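Local coordinates for ribosome-inactivating protein 3 (Zea mays, PDB 2PQG), which belongs to the ribosome-inactivating protein family, whose members combine a mixed beta-sheet with a bundle of helices, at residues F228-A231 with T235-I238; L188-V193 with Q218-I223; V132-K137 with Q170-S175; R125-R130 with L177-V182. All coordinates share one frame; numbering follows the deposited sequence.

Overall arrangement
Along the chain contacts 4 and 3 come first, nested, then contact 2, then contact 1. Contacts 3 and 4 both join helix 125-135 to helix 171-189; their centres lie about 10 Å apart, and contact 3 is nested inside the loop that contact 4 closes. The two touch through Leu135, which meets Leu177 and Leu180. Contact 2 takes up the far end of helix 171-189, its centre about 18 Å from that of contact 4, and links it to the start of helix 220-232. Contact 1, its centre about 17 Å from that of contact 2, lies at the end of helix 220-232. Two helices thus tie all four contacts into one run through the helical part of the molecule.

Contact 1: F228-A231 with T235-I238; sequences FEWA and TAVI
Ile238 lays its terminal methyl on the indole of Trp230, and this is where the contact is tight. Ile238 CD1 sits over one face of the ring, 3.7 Å from the centroid of the six-membered ring of Trp230, in a CH-pi contact, and comes within 3.4 Å of Trp230 CE2. The indole is held in place at its edge as well: Trp230 NE1 donates a nearly straight hydrogen bond of 2.8 Å to Ala236 O (N-H...O angle 167°), with the carbonyl oxygen close to the ring plane. One side chain is therefore gripped by a polar bond at its edge and an apolar methyl on its face, which should fix the turn of the ring.

The looser side belongs to Glu229. With CG anti to the backbone N (chi1 171°) and an extended chain, it reaches the loop through van der Waals contact alone, Glu229 OE1 lying 3.6 Å from Ala236 CB and Glu229 OE2 3.7 Å from Ile238 CD1. Glu229 and Ala236 are partly exposed, whereas Trp230 and Ile238 are buried.

The contact folds the loop 235-238 back on the last turn of helix 220-232. Ile238 is the N-cap residue of helix 239-242, whose Met241 also packs on Trp230.

Contact 2: L188-V193 with Q218-I223; sequences LRFNTV and QKWDRI
A stacked cation-pi contact between Arg189 and Trp220, joined by an aromatic pair, forms this buried junction where the end of helix 171-189 meets the first turn of helix 220-232. The guanidinium of Arg189 lies flat on one face of the indole, their planes only 5° apart, and Arg189 CZ stands 3.8 Å from the centroid of the six-membered ring of Trp220. The chain of Arg189, extended from CG to NE, runs over the same face: Arg189 CD lies 3.6 Å from the centroid of the five-membered ring of Trp220, almost on its normal. Aliphatic and planar parts of the arginine thus share the length of the indole.

A chi1 of -176° sends the Trp220 ring away from its backbone N and toward the arginine. The edge of Trp220 is also turned toward the face of Phe190, offset, with planes at 61° and Phe190 CZ 3.4 Å from Trp220 CD1.

Bonds to other parts of the chain hold both flat groups in place. Arg189 NH2 is bonded to Asn71 O, Trp220 NE1 to Leu258 O, and Glu186 makes a weak, long ion pair with Arg189 NH1. Glu186 three residues before Arg189, with Trp220 across from it, is the arrangement that, as in other ribosome-inactivating proteins, probably lines the active-site cleft.

Contact 3: V132-K137 with Q170-S175; sequences VNDLAK and QADTKS
Asp134 brings its carboxylate up against that of Asp172, the two side chains coming from opposite directions. Asp134 OD2 lies 2.8 Å from Asp172 OD2, and Asp134 OD1 is 2.9 Å from the same atom, so a single oxygen of Asp172 stands before both oxygens of its partner. The planes of the two groups are turned 41° against each other. In both aspartates the first torsion is near 180° (chi1 -157° in Asp134 and -179° in Asp172), which points each carboxylate at the other helix. With like charges so close, the pair would be expected to favour uptake of a proton. Asp134 stands near the C-terminal end of its helix, where the helix dipole would probably disfavour a negative charge, while Asp172, in the first turn of its helix, would probably be stabilised as an anion by the helix start.

The surrounding motif is a pair of helices that run in roughly opposite senses and cross at a marked tilt: helix 125-135 ends beside the start of helix 171-189, with the CA atoms of Leu135 and Thr173 6.8 Å apart. Beside the carboxylates, at the next residue of each helix, the packing becomes apolar. One methyl of Leu135, CD2, meets the methyl CG2 of Thr173 at 3.7 Å, the threonine using its carbon branch here. Leu135 also packs deeper along helix 171-189. Lys176 packs on Asp134 and makes a long, weak ion pair with Asp172 OD1.

Contact 4: R125-R130 with L177-V182; sequences RAEMTR and LVKLVV
Glu127 and Lys179 lean toward each other from neighbouring helices, 125-135 and 171-189, which run in roughly opposite senses and cross at a marked tilt; the next residue of each helix, Met128 and Leu180, meets its partner obliquely, through CG and CD2. The CA atoms of Met128 and Leu180 mark the closest backbone approach of the two segments, 6.9 Å.

The charged pair is set at a slant. The chain of Glu127 bends at chi2 (-75°), turning OE1 toward the lysine, while Lys179 runs extended and bends only at its last torsion (chi4 -54°). Glu127 OE1 therefore meets the end of that chain from the side, 3.4 Å from Lys179 CE and also 3.4 Å from Lys179 NZ, a salt bridge with a weak hydrogen bond. The lysine has a further partner, Thr122 O, to which NZ is hydrogen-bonded. The other oxygen of Glu127, OE2, forms a salt bridge with Arg130 NH2 at 3.4 Å. In this salt-bridge network Glu127 stands between two positive groups, and its charge is probably well balanced.

The second pair is apolar and buried, and strand 2-7 borders it through Phe6, which packs on Met128. Met128 CG touches Leu180 CD2 at 3.7 Å.

Contact 1: F228-A231 with T235-I238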
loop_
_atom_site.group_PDB
_atom_site.type_symbol
_atom_site.label_atom_id
_atom_site.label_comp_id
_atom_site.label_asym_id
_atom_site.label_seq_id
_atom_site.Cartn_x
_atom_site.Cartn_y
_atom_site.Cartn_z
ATOM N N PHE A 228 8.317 -9.026 -18.433
ATOM C CA PHE A 228 9.411 -9.927 -18.787
ATOM C C PHE A 228 9.160 -10.656 -20.111
ATOM O O PHE A 228 10.093 -10.880 -20.887
ATOM C CB PHE A 228 9.646 -10.950 -17.671
ATOM C CG PHE A 228 10.524 -10.441 -16.557
ATOM C CD1 PHE A 228 10.060 -9.490 -15.648
ATOM C CD2 PHE A 228 11.827 -10.913 -16.423
ATOM C CE1 PHE A 228 10.885 -9.016 -14.629
ATOM C CE2 PHE A 228 12.658 -10.444 -15.409
ATOM C CZ PHE A 228 12.186 -9.497 -14.508
ATOM N N GLU A 229 7.907 -11.025 -20.366
ATOM C CA GLU A 229 7.567 -11.701 -21.612
ATOM C C GLU A 229 7.789 -10.770 -22.804
ATOM O O GLU A 229 8.216 -11.212 -23.869
ATOM C CB GLU A 229 6.109 -12.164 -21.607
ATOM C CG GLU A 229 5.648 -12.676 -22.969
ATOM C CD GLU A 229 4.240 -13.244 -22.963
ATOM O OE1 GLU A 229 3.712 -13.505 -24.069
ATOM O OE2 GLU A 229 3.666 -13.436 -21.866
ATOM N N TRP A 230 7.483 -9.484 -22.618
ATOM C CA TRP A 230 7.647 -8.504 -23.682
ATOM C C TRP A 230 9.108 -8.162 -23.894
ATOM O O TRP A 230 9.484 -7.583 -24.919
ATOM C CB TRP A 230 6.816 -7.243 -23.397
ATOM C CG TRP A 230 5.392 -7.371 -23.860
ATOM C CD1 TRP A 230 4.947 -7.975 -25.003
ATOM C CD2 TRP A 230 4.231 -6.848 -23.207
ATOM N NE1 TRP A 230 3.580 -7.859 -25.101
ATOM C CE2 TRP A 230 3.114 -7.173 -24.012
ATOM C CE3 TRP A 230 4.027 -6.134 -22.021
ATOM C CZ2 TRP A 230 1.812 -6.809 -23.668
ATOM C CZ3 TRP A 230 2.726 -5.772 -21.680
ATOM C CH2 TRP A 230 1.637 -6.113 -22.503
ATOM N N ALA A 231 9.933 -8.506 -22.911
ATOM C CA ALA A 231 11.374 -8.301 -23.018
ATOM C C ALA A 231 11.864 -9.317 -24.080
ATOM O O ALA A 231 12.737 -9.015 -24.895
ATOM C CB ALA A 231 12.054 -8.599 -21.693
ATOM N N THR A 235 6.302 -8.258 -29.458
ATOM C CA THR A 235 5.147 -8.186 -30.313
ATOM C C THR A 235 4.037 -9.087 -29.817
ATOM O O THR A 235 2.902 -8.990 -30.270
ATOM C CB THR A 235 5.514 -8.602 -31.763
ATOM O OG1 THR A 235 6.268 -9.831 -31.746
ATOM C CG2 THR A 235 6.328 -7.519 -32.438
ATOM N N ALA A 236 4.362 -9.958 -28.876
ATOM C CA ALA A 236 3.384 -10.895 -28.343
ATOM C C ALA A 236 2.131 -10.237 -27.796
ATOM O O ALA A 236 2.211 -9.206 -27.127
ATOM C CB ALA A 236 4.032 -11.763 -27.249
ATOM N N VAL A 237 0.972 -10.825 -28.098
ATOM C CA VAL A 237 -0.293 -10.318 -27.581
ATOM C C VAL A 237 -0.551 -11.089 -26.280
ATOM O O VAL A 237 -0.350 -12.317 -26.210
ATOM C CB VAL A 237 -1.465 -10.520 -28.566
ATOM C CG1 VAL A 237 -1.663 -11.983 -28.857
ATOM C CG2 VAL A 237 -2.718 -9.911 -27.968
ATOM N N ILE A 238 -1.025 -10.374 -25.263
ATOM C CA ILE A 238 -1.243 -10.947 -23.946
ATOM C C ILE A 238 -2.673 -10.852 -23.455
ATOM O O ILE A 238 -3.117 -9.791 -23.014
ATOM C CB ILE A 238 -0.310 -10.257 -22.934
ATOM C CG1 ILE A 238 1.114 -10.181 -23.511
ATOM C CG2 ILE A 238 -0.301 -11.001 -21.610
ATOM C CD1 ILE A 238 2.203 -10.104 -22.452
#

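Contact 2: L188-V193 with Q218-I223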
loop_
_atom_site.group_PDB
_atom_site.type_symbol
_atom_site.label_atom_id
_atom_site.label_comp_id
_atom_site.label_asym_id
_atom_site.label_seq_id
_atom_site.Cartn_x
_atom_site.Cartn_y
_atom_site.Cartn_z
ATOM N N LEU A 188 3.919 3.728 -5.312
ATOM C CA LEU A 188 5.301 3.486 -5.716
ATOM C C LEU A 188 5.378 2.503 -6.899
ATOM O O LEU A 188 6.155 2.701 -7.835
ATOM C CB LEU A 188 6.111 2.947 -4.526
ATOM C CG LEU A 188 6.349 3.847 -3.304
ATOM C CD1 LEU A 188 6.936 3.021 -2.171
ATOM C CD2 LEU A 188 7.277 4.998 -3.651
ATOM N N ARG A 189 4.568 1.450 -6.852
ATOM C CA ARG A 189 4.537 0.452 -7.917
ATOM C C ARG A 189 3.988 0.988 -9.240
ATOM O O ARG A 189 4.573 0.770 -10.301
ATOM C CB ARG A 189 3.654 -0.729 -7.518
ATOM C CG ARG A 189 4.206 -1.686 -6.499
ATOM C CD ARG A 189 3.098 -2.652 -6.125
ATOM N NE ARG A 189 3.545 -3.673 -5.192
ATOM C CZ ARG A 189 2.777 -4.665 -4.761
ATOM N NH1 ARG A 189 1.524 -4.760 -5.180
ATOM N NH2 ARG A 189 3.266 -5.575 -3.930
ATOM N N PHE A 190 2.849 1.668 -9.173
ATOM C CA PHE A 190 2.195 2.179 -10.368
ATOM C C PHE A 190 2.254 3.681 -10.540
ATOM O O PHE A 190 1.844 4.420 -9.643
ATOM C CB PHE A 190 0.713 1.783 -10.371
ATOM C CG PHE A 190 0.470 0.313 -10.295
ATOM C CD1 PHE A 190 0.562 -0.363 -9.083
ATOM C CD2 PHE A 190 0.149 -0.402 -11.440
ATOM C CE1 PHE A 190 0.327 -1.739 -9.015
ATOM C CE2 PHE A 190 -0.087 -1.772 -11.379
ATOM C CZ PHE A 190 0.005 -2.444 -10.165
ATOM N N ASN A 191 2.745 4.139 -11.691
ATOM C CA ASN A 191 2.770 5.570 -11.949
ATOM C C ASN A 191 1.363 5.990 -12.390
ATOM O O ASN A 191 1.071 7.176 -12.537
ATOM C CB ASN A 191 3.821 5.948 -13.005
ATOM C CG ASN A 191 3.885 4.974 -14.160
ATOM O OD1 ASN A 191 4.283 5.335 -15.267
ATOM N ND2 ASN A 191 3.515 3.732 -13.907
ATOM N N THR A 192 0.484 5.011 -12.590
ATOM C CA THR A 192 -0.891 5.323 -12.959
ATOM C C THR A 192 -1.603 5.772 -11.669
ATOM O O THR A 192 -2.497 6.614 -11.694
ATOM C CB THR A 192 -1.609 4.090 -13.597
ATOM O OG1 THR A 192 -2.971 4.426 -13.902
ATOM C CG2 THR A 192 -1.561 2.884 -12.664
ATOM N N VAL A 193 -1.173 5.211 -10.543
ATOM C CA VAL A 193 -1.735 5.549 -9.241
ATOM C C VAL A 193 -1.111 6.837 -8.699
ATOM O O VAL A 193 -1.818 7.702 -8.175
ATOM C CB VAL A 193 -1.502 4.413 -8.218
ATOM C CG1 VAL A 193 -1.829 4.895 -6.807
ATOM C CG2 VAL A 193 -2.371 3.220 -8.587
ATOM N N GLN A 218 -4.435 -4.632 -8.922
ATOM C CA GLN A 218 -4.532 -5.946 -8.314
ATOM C C GLN A 218 -3.830 -7.018 -9.122
ATOM O O GLN A 218 -3.730 -8.153 -8.671
ATOM C CB GLN A 218 -5.994 -6.333 -8.117
ATOM C CG GLN A 218 -6.693 -5.549 -7.019
ATOM C CD GLN A 218 -8.044 -6.129 -6.667
ATOM O OE1 GLN A 218 -9.062 -5.776 -7.259
ATOM N NE2 GLN A 218 -8.055 -7.043 -5.707
ATOM N N LYS A 219 -3.345 -6.669 -10.310
ATOM C CA LYS A 219 -2.656 -7.641 -11.155
ATOM C C LYS A 219 -1.190 -7.286 -11.357
ATOM O O LYS A 219 -0.576 -7.664 -12.357
ATOM C CB LYS A 219 -3.358 -7.758 -12.515
ATOM C CG LYS A 219 -4.660 -8.541 -12.482
ATOM C CD LYS A 219 -4.411 -9.968 -12.052
ATOM C CE LYS A 219 -5.687 -10.793 -12.077
ATOM N NZ LYS A 219 -6.661 -10.409 -11.023
ATOM N N TRP A 220 -0.627 -6.565 -10.391
ATOM C CA TRP A 220 0.766 -6.149 -10.449
ATOM C C TRP A 220 1.720 -7.269 -10.827
ATOM O O TRP A 220 2.661 -7.050 -11.591
ATOM C CB TRP A 220 1.203 -5.590 -9.099
ATOM C CG TRP A 220 2.598 -5.044 -9.104
ATOM C CD1 TRP A 220 3.057 -3.997 -9.850
ATOM C CD2 TRP A 220 3.714 -5.504 -8.322
ATOM N NE1 TRP A 220 4.383 -3.764 -9.571
ATOM C CE2 TRP A 220 4.805 -4.658 -8.634
ATOM C CE3 TRP A 220 3.881 -6.511 -7.368
ATOM C CZ2 TRP A 220 6.074 -4.833 -8.047
ATOM C CZ3 TRP A 220 5.148 -6.673 -6.784
ATOM C CH2 TRP A 220 6.219 -5.823 -7.119
ATOM N N ASP A 221 1.487 -8.456 -10.268
ATOM C CA ASP A 221 2.333 -9.621 -10.529
ATOM C C ASP A 221 2.218 -10.049 -11.956
ATOM O O ASP A 221 3.196 -10.438 -12.593
ATOM C CB ASP A 221 1.921 -10.817 -9.675
ATOM C CG ASP A 221 2.283 -10.650 -8.225
ATOM O OD1 ASP A 221 2.162 -11.637 -7.469
ATOM O OD2 ASP A 221 2.684 -9.532 -7.839
ATOM N N ARG A 222 0.994 -9.996 -12.444
ATOM C CA ARG A 222 0.733 -10.408 -13.792
ATOM C C ARG A 222 1.322 -9.463 -14.808
ATOM O O ARG A 222 1.922 -9.912 -15.783
ATOM C CB ARG A 222 -0.755 -10.557 -14.019
ATOM C CG ARG A 222 -1.026 -11.379 -15.232
ATOM C CD ARG A 222 -2.342 -12.062 -15.111
ATOM N NE ARG A 222 -3.422 -11.245 -15.645
ATOM C CZ ARG A 222 -4.699 -11.452 -15.361
ATOM N NH1 ARG A 222 -5.028 -12.447 -14.541
ATOM N NH2 ARG A 222 -5.641 -10.684 -15.903
ATOM N N ILE A 223 1.163 -8.158 -14.605
ATOM C CA ILE A 223 1.746 -7.256 -15.579
ATOM C C ILE A 223 3.267 -7.210 -15.418
ATOM O O ILE A 223 3.979 -6.762 -16.313
ATOM C CB ILE A 223 1.083 -5.835 -15.574
ATOM C CG1 ILE A 223 2.156 -4.757 -15.637
ATOM C CG2 ILE A 223 0.113 -5.682 -14.432
ATOM C CD1 ILE A 223 1.954 -3.826 -16.794
#

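Contact 3: V132-K137 with Q170-S175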
loop_
_atom_site.group_PDB
_atom_site.type_symbol
_atom_site.label_atom_id
_atom_site.label_comp_id
_atom_site.label_asym_id
_atom_site.label_seq_id
_atom_site.Cartn_x
_atom_site.Cartn_y
_atom_site.Cartn_z
ATOM N N VAL A 132 -2.968 8.449 9.555
ATOM C CA VAL A 132 -1.789 8.420 10.410
ATOM C C VAL A 132 -2.167 8.765 11.851
ATOM O O VAL A 132 -1.786 8.058 12.786
ATOM C CB VAL A 132 -0.697 9.406 9.911
ATOM C CG1 VAL A 132 0.447 9.493 10.924
ATOM C CG2 VAL A 132 -0.155 8.940 8.566
ATOM N N ASN A 133 -2.934 9.833 12.032
ATOM C CA ASN A 133 -3.330 10.234 13.374
ATOM C C ASN A 133 -4.124 9.136 14.062
ATOM O O ASN A 133 -3.994 8.929 15.267
ATOM C CB ASN A 133 -4.127 11.542 13.316
ATOM C CG ASN A 133 -3.243 12.745 13.020
ATOM O OD1 ASN A 133 -3.720 13.785 12.565
ATOM N ND2 ASN A 133 -1.942 12.608 13.288
ATOM N N ASP A 134 -4.926 8.423 13.281
ATOM C CA ASP A 134 -5.750 7.334 13.791
ATOM C C ASP A 134 -4.880 6.140 14.180
ATOM O O ASP A 134 -4.964 5.643 15.305
ATOM C CB ASP A 134 -6.747 6.895 12.718
ATOM C CG ASP A 134 -7.966 6.205 13.294
ATOM O OD1 ASP A 134 -7.817 5.364 14.203
ATOM O OD2 ASP A 134 -9.083 6.502 12.823
ATOM N N LEU A 135 -4.051 5.683 13.242
ATOM C CA LEU A 135 -3.177 4.534 13.476
ATOM C C LEU A 135 -2.092 4.792 14.523
ATOM O O LEU A 135 -1.581 3.854 15.147
ATOM C CB LEU A 135 -2.545 4.076 12.153
ATOM C CG LEU A 135 -3.550 3.500 11.149
ATOM C CD1 LEU A 135 -2.848 3.216 9.831
ATOM C CD2 LEU A 135 -4.192 2.226 11.721
ATOM N N ALA A 136 -1.739 6.060 14.715
ATOM C CA ALA A 136 -0.732 6.417 15.709
ATOM C C ALA A 136 -1.275 6.036 17.074
ATOM O O ALA A 136 -0.525 5.941 18.039
ATOM C CB ALA A 136 -0.446 7.906 15.667
ATOM N N LYS A 137 -2.587 5.825 17.144
ATOM C CA LYS A 137 -3.242 5.446 18.390
ATOM C C LYS A 137 -3.730 4.005 18.390
ATOM O O LYS A 137 -4.505 3.641 19.274
ATOM C CB LYS A 137 -4.457 6.326 18.670
ATOM C CG LYS A 137 -4.305 7.756 18.270
ATOM C CD LYS A 137 -5.353 8.594 18.959
ATOM C CE LYS A 137 -5.125 10.065 18.684
ATOM N NZ LYS A 137 -5.470 10.889 19.874
ATOM N N GLN A 170 -11.708 -3.910 14.202
ATOM C CA GLN A 170 -10.738 -3.012 13.565
ATOM C C GLN A 170 -11.170 -2.602 12.161
ATOM O O GLN A 170 -10.332 -2.464 11.258
ATOM C CB GLN A 170 -9.330 -3.630 13.458
ATOM C CG GLN A 170 -8.990 -4.734 14.440
ATOM C CD GLN A 170 -8.186 -4.261 15.633
ATOM O OE1 GLN A 170 -7.031 -3.860 15.501
ATOM N NE2 GLN A 170 -8.797 -4.311 16.811
ATOM N N ALA A 171 -12.472 -2.424 11.968
ATOM C CA ALA A 171 -12.979 -1.985 10.677
ATOM C C ALA A 171 -12.270 -0.666 10.387
ATOM O O ALA A 171 -11.792 -0.436 9.275
ATOM C CB ALA A 171 -14.501 -1.765 10.736
ATOM N N ASP A 172 -12.194 0.187 11.410
ATOM C CA ASP A 172 -11.552 1.493 11.287
ATOM C C ASP A 172 -10.084 1.382 10.887
ATOM O O ASP A 172 -9.624 2.096 9.996
ATOM C CB ASP A 172 -11.678 2.273 12.598
ATOM C CG ASP A 172 -11.044 3.644 12.522
ATOM O OD1 ASP A 172 -11.448 4.446 11.648
ATOM O OD2 ASP A 172 -10.137 3.914 13.340
ATOM N N THR A 173 -9.355 0.490 11.550
ATOM C CA THR A 173 -7.954 0.276 11.243
ATOM C C THR A 173 -7.810 -0.267 9.814
ATOM O O THR A 173 -7.003 0.234 9.035
ATOM C CB THR A 173 -7.318 -0.718 12.234
ATOM O OG1 THR A 173 -7.293 -0.139 13.542
ATOM C CG2 THR A 173 -5.903 -1.060 11.822
ATOM N N LYS A 174 -8.584 -1.287 9.460
ATOM C CA LYS A 174 -8.492 -1.830 8.108
ATOM C C LYS A 174 -8.691 -0.732 7.075
ATOM O O LYS A 174 -8.075 -0.739 6.013
ATOM C CB LYS A 174 -9.554 -2.902 7.870
ATOM C CG LYS A 174 -9.364 -4.156 8.665
ATOM C CD LYS A 174 -10.323 -5.211 8.173
ATOM C CE LYS A 174 -10.469 -6.318 9.178
ATOM N NZ LYS A 174 -11.733 -7.049 8.926
ATOM N N SER A 175 -9.567 0.210 7.402
ATOM C CA SER A 175 -9.892 1.311 6.514
ATOM C C SER A 175 -8.732 2.276 6.333
ATOM O O SER A 175 -8.408 2.652 5.210
ATOM C CB SER A 175 -11.112 2.049 7.056
ATOM O OG SER A 175 -11.392 3.193 6.282
#

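Contact 4: R125-R130 with L177-V182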
loop_
_atom_site.group_PDB
_atom_site.type_symbol
_atom_site.label_atom_id
_atom_site.label_comp_id
_atom_site.label_asym_id
_atom_site.label_seq_id
_atom_site.Cartn_x
_atom_site.Cartn_y
_atom_site.Cartn_z
ATOM N N ARG A 125 -4.535 14.047 0.801
ATOM C CA ARG A 125 -3.665 14.446 1.901
ATOM C C ARG A 125 -4.456 14.410 3.203
ATOM O O ARG A 125 -3.993 13.853 4.202
ATOM C CB ARG A 125 -3.108 15.850 1.651
ATOM C CG ARG A 125 -2.118 16.320 2.690
ATOM C CD ARG A 125 -1.843 17.802 2.523
ATOM N NE ARG A 125 -1.175 18.111 1.261
ATOM C CZ ARG A 125 0.093 17.813 0.991
ATOM N NH1 ARG A 125 0.608 18.138 -0.187
ATOM N NH2 ARG A 125 0.851 17.196 1.892
ATOM N N ALA A 126 -5.656 14.986 3.185
ATOM C CA ALA A 126 -6.491 14.992 4.384
ATOM C C ALA A 126 -6.775 13.554 4.820
ATOM O O ALA A 126 -6.794 13.248 6.015
ATOM C CB ALA A 126 -7.797 15.732 4.118
ATOM N N GLU A 127 -6.997 12.683 3.838
ATOM C CA GLU A 127 -7.266 11.268 4.081
ATOM C C GLU A 127 -6.046 10.596 4.698
ATOM O O GLU A 127 -6.179 9.711 5.541
ATOM C CB GLU A 127 -7.612 10.559 2.768
ATOM C CG GLU A 127 -8.896 11.021 2.086
ATOM C CD GLU A 127 -10.150 10.515 2.780
ATOM O OE1 GLU A 127 -10.048 9.577 3.609
ATOM O OE2 GLU A 127 -11.244 11.054 2.480
ATOM N N MET A 128 -4.854 11.006 4.269
ATOM C CA MET A 128 -3.620 10.439 4.806
ATOM C C MET A 128 -3.323 10.997 6.207
ATOM O O MET A 128 -2.745 10.306 7.052
ATOM C CB MET A 128 -2.445 10.734 3.873
ATOM C CG MET A 128 -1.161 10.033 4.282
ATOM S SD MET A 128 0.241 10.413 3.196
ATOM C CE MET A 128 -0.072 9.371 1.792
ATOM N N THR A 129 -3.710 12.249 6.444
ATOM C CA THR A 129 -3.508 12.887 7.747
ATOM C C THR A 129 -4.321 12.159 8.828
ATOM O O THR A 129 -3.797 11.838 9.892
ATOM C CB THR A 129 -3.923 14.385 7.714
ATOM O OG1 THR A 129 -3.082 15.086 6.791
ATOM C CG2 THR A 129 -3.782 15.024 9.100
ATOM N N ARG A 130 -5.593 11.886 8.541
ATOM C CA ARG A 130 -6.465 11.197 9.482
ATOM C C ARG A 130 -6.061 9.740 9.717
ATOM O O ARG A 130 -6.191 9.216 10.828
ATOM C CB ARG A 130 -7.918 11.263 9.000
ATOM C CG ARG A 130 -8.512 12.656 9.022
ATOM C CD ARG A 130 -10.026 12.616 8.976
ATOM N NE ARG A 130 -10.541 12.241 7.663
ATOM C CZ ARG A 130 -10.536 13.040 6.600
ATOM N NH1 ARG A 130 -10.040 14.268 6.695
ATOM N NH2 ARG A 130 -11.033 12.616 5.444
ATOM N N LEU A 177 -5.597 1.635 7.021
ATOM C CA LEU A 177 -4.473 0.905 6.458
ATOM C C LEU A 177 -4.538 0.750 4.946
ATOM O O LEU A 177 -3.523 0.899 4.272
ATOM C CB LEU A 177 -4.339 -0.470 7.119
ATOM C CG LEU A 177 -3.599 -0.449 8.466
ATOM C CD1 LEU A 177 -3.534 -1.841 9.060
ATOM C CD2 LEU A 177 -2.191 0.109 8.259
ATOM N N VAL A 178 -5.722 0.472 4.405
ATOM C CA VAL A 178 -5.845 0.299 2.958
ATOM C C VAL A 178 -5.772 1.625 2.192
ATOM O O VAL A 178 -5.710 1.634 0.968
ATOM C CB VAL A 178 -7.150 -0.455 2.585
ATOM C CG1 VAL A 178 -8.342 0.473 2.707
ATOM C CG2 VAL A 178 -7.024 -1.056 1.187
ATOM N N LYS A 179 -5.778 2.744 2.904
ATOM C CA LYS A 179 -5.670 4.035 2.241
ATOM C C LYS A 179 -4.183 4.305 2.018
ATOM O O LYS A 179 -3.786 4.882 0.995
ATOM C CB LYS A 179 -6.266 5.144 3.106
ATOM C CG LYS A 179 -7.768 5.084 3.258
ATOM C CD LYS A 179 -8.264 6.212 4.138
ATOM C CE LYS A 179 -9.779 6.254 4.169
ATOM N NZ LYS A 179 -10.335 6.308 2.795
ATOM N N LEU A 180 -3.365 3.874 2.980
ATOM C CA LEU A 180 -1.918 4.064 2.902
ATOM C C LEU A 180 -1.284 3.033 1.978
ATOM O O LEU A 180 -0.286 3.313 1.319
ATOM C CB LEU A 180 -1.290 3.967 4.297
ATOM C CG LEU A 180 -1.809 4.967 5.336
ATOM C CD1 LEU A 180 -1.134 4.694 6.676
ATOM C CD2 LEU A 180 -1.553 6.402 4.872
ATOM N N VAL A 181 -1.873 1.841 1.937
ATOM C CA VAL A 181 -1.372 0.779 1.080
ATOM C C VAL A 181 -1.474 1.229 -0.372
ATOM O O VAL A 181 -0.536 1.052 -1.141
ATOM C CB VAL A 181 -2.169 -0.538 1.277
ATOM C CG1 VAL A 181 -1.720 -1.582 0.258
ATOM C CG2 VAL A 181 -1.948 -1.072 2.686
ATOM N N VAL A 182 -2.597 1.838 -0.741
ATOM C CA VAL A 182 -2.771 2.296 -2.115
ATOM C C VAL A 182 -1.976 3.565 -2.430
ATOM O O VAL A 182 -1.332 3.639 -3.473
ATOM C CB VAL A 182 -4.268 2.536 -2.449
ATOM C CG1 VAL A 182 -4.411 2.995 -3.882
ATOM C CG2 VAL A 182 -5.059 1.260 -2.248
#